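Putative oxidoreductase (Gluconobacter oxydans, PDB 3WJ7) is a short-chain dehydrogenase/reductase family protein that probably uses a nicotinamide coenzyme to catalyse oxidation or reduction, perhaps of aldehydes or other carbonyl compounds. Local coordinates at residues A[23-28]-A[82-87]; A[29-34]-A[50-55]. One frame throughout, in Å; residues are numbered along the deposited sequence.

Contact 1 (A[23-28]-A[82-87]); sequences GFVGSA and FHVAAD
V84 presses one methyl against V25 and G26, joining the strand 78-83 end to the start of helix 24-35 in a Rossmann fold; G23 and G26 are the later glycines of the TGxxGxxG dinucleotide-binding motif. F82 turns its ring elsewhere, onto T16 and V18 of the parallel strand 15-18. H83 points away from helix 24-35; its ND1 is hydrogen-bonded to T19 OG1 after strand 15-18, and its NE2 to T106 OG1 of helix 95-115, so both nitrogens of this buried ring are satisfied. At V84 the chain has left the strand and the side chain faces the helix. Its CG1 stands anti to the backbone N (chi1 -172°), which carries this methyl up to V25 CG1 at 4.0 Å, the two branched side chains crossing at about a right angle. The same V84 CG1 lies 3.9 Å from G26 N. Valine suits this buried place because its branched apolar side chain meets V25 and the helix backbone and needs no polar partner, while hydrogen in place of a side chain at G26 lets helix backbone and strand end come close, with the CA atoms of G26 and V84 5.7 Å apart. A86, poorly ordered, meets the helix through its carbonyl oxygen, A86 O being 3.8 Å from G23 CA; a CB at G23 would point at that oxygen, so glycine suits the close approach. G23 is the N-cap residue, and its O accepts two hydrogen bonds, from S27 N and from the serine hydroxyl reaching back, S27 OG lying 3.1 Å from G23 O.

Contact 2 (A[29-34]-A[50-55]); sequences VARVLE and RSNIAE
R31, on helix 24-35, reaches over to E55 and N52 in the loop that follows strand 39-44, the second strand of the Rossmann fold. In relatives this loop usually runs beside the adenosine end of the coenzyme. The charged part of the contact is a long salt bridge, with R31 NE 3.6 Å from E55 OE1. That oxygen sits at the edge of the guanidinium, near its plane, while the carboxylate itself is turned 80° from that plane. At that length the attraction is probably modest, and E55 has a firmer partner in R188, whose NH2 forms a salt bridge with OE2. Glutamate's extended chain lets its two oxygens face different arginines, and with R188 NH1 close to R31 NH2 the carboxylate would tend to offset their charges. A long, flexible arginine suits its place: CG lies anti to the carbonyl carbon (chi1 -74°), and the chain bends at chi3, with NE near E55 and NH2 near N52. With an alanine here the guanidinium is gone, which is likely to leave E55 OE1 without this long salt bridge, E55 depending on R188, and to open a gap beside N52. The remainder is van der Waals packing. N52, buried and also touching R188 and I190, crosses the arginine at about a right angle; asparagine's short side chain sets CB and amide against the guanidinium edge. Both nitrogens are donors, and R31 NH2 and N52 ND2 simply rest 3.9 Å apart. Beside them, N52 CB lies in the guanidinium plane, 4.0 Å from R31 NH2.

How the contacts relate
Helix 24-35 is common to both contacts: contact 1 holds its first turn against the end of strand 78-83, and contact 2 ties the following turn, through R31, to the loop after strand 39-44. Along the chain contact 2 is nested inside the loop closed by contact 1, and their centres are about 10 Å apart. They meet directly where N52 ND2 packs 3.3 Å from S27 OG, and again where F82 CE2 lies 3.6 Å from L33 CD1. Contact 1 contains the later part of the glycine-rich turn, which in this family is expected to receive the coenzyme diphosphate; a bound mercury ion lies about 5 Å from the V84 side chain.

Contact 1 (A[23-28]-A[82-87])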
# COMPACT_ATOMS: atom_id res chain seq x y z
N GLY A 23 10.81 -16.31 17.01
CA GLY A 23 9.56 -15.75 17.49
C GLY A 23 9.00 -16.38 18.77
O GLY A 23 9.55 -17.34 19.34
N PHE A 24 7.92 -15.78 19.23
CA PHE A 24 7.21 -16.14 20.42
C PHE A 24 6.69 -17.57 20.28
O PHE A 24 7.00 -18.43 21.11
CB PHE A 24 6.09 -15.11 20.65
CG PHE A 24 5.36 -15.28 21.95
CD1 PHE A 24 6.06 -15.55 23.14
CD2 PHE A 24 3.94 -15.14 22.01
CE1 PHE A 24 5.34 -15.72 24.35
CE2 PHE A 24 3.25 -15.30 23.22
CZ PHE A 24 3.95 -15.59 24.39
N VAL A 25 5.94 -17.84 19.22
CA VAL A 25 5.44 -19.20 18.96
C VAL A 25 6.49 -20.19 18.43
O VAL A 25 6.56 -21.34 18.90
CB VAL A 25 4.25 -19.19 17.98
CG1 VAL A 25 3.87 -20.63 17.66
CG2 VAL A 25 3.12 -18.40 18.59
N GLY A 26 7.28 -19.75 17.46
CA GLY A 26 8.34 -20.55 16.88
C GLY A 26 9.25 -21.12 17.95
O GLY A 26 9.59 -22.34 17.95
N SER A 27 9.66 -20.28 18.90
CA SER A 27 10.58 -20.87 19.87
C SER A 27 9.89 -21.77 20.86
O SER A 27 10.47 -22.74 21.34
CB SER A 27 11.47 -19.84 20.55
OG SER A 27 10.76 -19.13 21.51
N ALA A 28 8.63 -21.49 21.16
CA ALA A 28 8.00 -22.38 22.09
C ALA A 28 7.73 -23.73 21.41
O ALA A 28 7.85 -24.78 22.05
CB ALA A 28 6.75 -21.77 22.66
N PHE A 82 8.14 -27.78 10.20
CA PHE A 82 7.24 -26.86 10.89
C PHE A 82 7.46 -25.46 10.35
O PHE A 82 8.51 -24.86 10.60
CB PHE A 82 7.51 -26.88 12.39
CG PHE A 82 7.08 -28.11 13.04
CD1 PHE A 82 5.85 -28.17 13.68
CD2 PHE A 82 7.88 -29.26 13.00
CE1 PHE A 82 5.42 -29.36 14.31
CE2 PHE A 82 7.46 -30.44 13.60
CZ PHE A 82 6.24 -30.50 14.27
N HIS A 83 6.50 -24.93 9.62
CA HIS A 83 6.61 -23.56 9.11
C HIS A 83 5.90 -22.64 10.06
O HIS A 83 4.69 -22.61 10.07
CB HIS A 83 5.97 -23.42 7.72
CG HIS A 83 6.08 -22.04 7.15
ND1 HIS A 83 7.00 -21.11 7.62
CD2 HIS A 83 5.41 -21.42 6.15
CE1 HIS A 83 6.88 -20.00 6.93
NE2 HIS A 83 5.92 -20.16 6.04
N VAL A 84 6.63 -21.91 10.87
CA VAL A 84 5.97 -20.92 11.72
C VAL A 84 6.35 -19.48 11.29
O VAL A 84 7.51 -19.19 11.06
CB VAL A 84 6.34 -21.13 13.20
CG1 VAL A 84 5.47 -20.21 14.07
CG2 VAL A 84 6.21 -22.60 13.60
N ALA A 85 5.37 -18.60 11.14
CA ALA A 85 5.63 -17.18 10.77
C ALA A 85 6.71 -16.54 11.65
O ALA A 85 6.71 -16.71 12.87
CB ALA A 85 4.34 -16.38 10.87
N ALA A 86 7.65 -15.83 11.02
CA ALA A 86 8.79 -15.20 11.74
C ALA A 86 8.29 -14.28 12.88
O ALA A 86 8.73 -14.39 14.05
CB ALA A 86 9.68 -14.43 10.77
N ASP A 87 7.37 -13.38 12.53
CA ASP A 87 6.67 -12.56 13.50
C ASP A 87 5.18 -12.91 13.56
O ASP A 87 4.69 -13.82 12.87
CB ASP A 87 6.82 -11.07 13.17
CG ASP A 87 8.05 -10.77 12.36
OD1 ASP A 87 9.16 -10.77 12.95
OD2 ASP A 87 7.91 -10.55 11.14

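Contact 2 (A[29-34]-A[50-55])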
# COMPACT_ATOMS: atom_id res chain seq x y z
N VAL A 29 7.42 -23.70 20.11
CA VAL A 29 7.24 -24.90 19.33
C VAL A 29 8.57 -25.68 19.33
O VAL A 29 8.59 -26.89 19.55
CB VAL A 29 6.75 -24.56 17.90
CG1 VAL A 29 7.01 -25.72 16.92
CG2 VAL A 29 5.26 -24.31 17.93
N ALA A 30 9.67 -24.97 19.14
CA ALA A 30 10.97 -25.60 19.09
C ALA A 30 11.27 -26.37 20.39
O ALA A 30 11.68 -27.52 20.32
CB ALA A 30 12.06 -24.59 18.83
N ARG A 31 11.05 -25.73 21.54
CA ARG A 31 11.32 -26.34 22.85
C ARG A 31 10.56 -27.66 22.98
O ARG A 31 11.13 -28.66 23.38
CB ARG A 31 10.98 -25.41 24.04
CG ARG A 31 11.97 -24.26 24.25
CD ARG A 31 11.47 -23.21 25.25
NE ARG A 31 11.86 -21.87 24.78
CZ ARG A 31 11.02 -20.88 24.42
NH1 ARG A 31 9.70 -20.98 24.53
NH2 ARG A 31 11.53 -19.73 23.98
N VAL A 32 9.28 -27.65 22.60
CA VAL A 32 8.44 -28.84 22.71
C VAL A 32 9.02 -30.01 21.88
O VAL A 32 9.17 -31.12 22.38
CB VAL A 32 6.96 -28.51 22.36
CG1 VAL A 32 6.13 -29.76 22.05
CG2 VAL A 32 6.32 -27.72 23.49
N LEU A 33 9.34 -29.74 20.63
CA LEU A 33 9.97 -30.70 19.74
C LEU A 33 11.26 -31.25 20.32
O LEU A 33 11.55 -32.46 20.21
CB LEU A 33 10.27 -30.04 18.38
CG LEU A 33 9.01 -29.63 17.65
CD1 LEU A 33 9.36 -28.98 16.33
CD2 LEU A 33 8.06 -30.81 17.47
N GLU A 34 12.06 -30.37 20.91
CA GLU A 34 13.30 -30.77 21.55
C GLU A 34 13.05 -31.76 22.72
O GLU A 34 13.75 -32.77 22.80
CB GLU A 34 14.07 -29.56 22.05
CG GLU A 34 15.46 -29.88 22.58
CD GLU A 34 16.51 -29.90 21.48
OE1 GLU A 34 16.43 -29.03 20.56
OE2 GLU A 34 17.41 -30.77 21.54
N ARG A 50 19.56 -14.47 18.00
CA ARG A 50 19.59 -15.83 18.56
C ARG A 50 19.46 -15.95 20.09
O ARG A 50 20.04 -16.85 20.69
CB ARG A 50 20.86 -16.53 18.08
CG ARG A 50 20.80 -16.84 16.60
CD ARG A 50 22.05 -16.47 15.83
NE ARG A 50 21.64 -15.92 14.54
CZ ARG A 50 22.27 -16.10 13.37
NH1 ARG A 50 23.38 -16.83 13.29
NH2 ARG A 50 21.77 -15.55 12.27
N SER A 51 18.67 -15.07 20.70
CA SER A 51 18.63 -14.94 22.15
C SER A 51 17.84 -16.02 22.90
O SER A 51 18.32 -16.55 23.89
CB SER A 51 18.16 -13.55 22.57
OG SER A 51 19.27 -12.69 22.68
N ASN A 52 16.61 -16.30 22.47
CA ASN A 52 15.86 -17.41 23.09
C ASN A 52 16.10 -18.73 22.30
O ASN A 52 15.26 -19.64 22.24
CB ASN A 52 14.38 -17.07 23.32
CG ASN A 52 13.67 -16.60 22.05
OD1 ASN A 52 14.27 -16.47 20.98
ND2 ASN A 52 12.37 -16.36 22.17
N ILE A 53 17.30 -18.78 21.71
CA ILE A 53 17.75 -19.86 20.85
C ILE A 53 18.84 -20.68 21.52
O ILE A 53 18.66 -21.88 21.70
CB ILE A 53 18.27 -19.34 19.50
CG1 ILE A 53 17.16 -19.29 18.46
CG2 ILE A 53 19.40 -20.22 18.95
CD1 ILE A 53 17.72 -19.13 17.07
N ALA A 54 19.97 -20.05 21.87
CA ALA A 54 21.18 -20.80 22.28
C ALA A 54 20.86 -21.95 23.25
O ALA A 54 21.54 -22.97 23.24
CB ALA A 54 22.25 -19.88 22.83
N GLU A 55 19.80 -21.77 24.04
CA GLU A 55 19.13 -22.84 24.80
C GLU A 55 19.01 -24.20 24.10
O GLU A 55 19.04 -25.24 24.75
CB GLU A 55 17.72 -22.40 25.19
CG GLU A 55 17.50 -22.26 26.68
CD GLU A 55 16.07 -21.88 27.00
OE1 GLU A 55 15.16 -22.23 26.21
OE2 GLU A 55 15.86 -21.23 28.04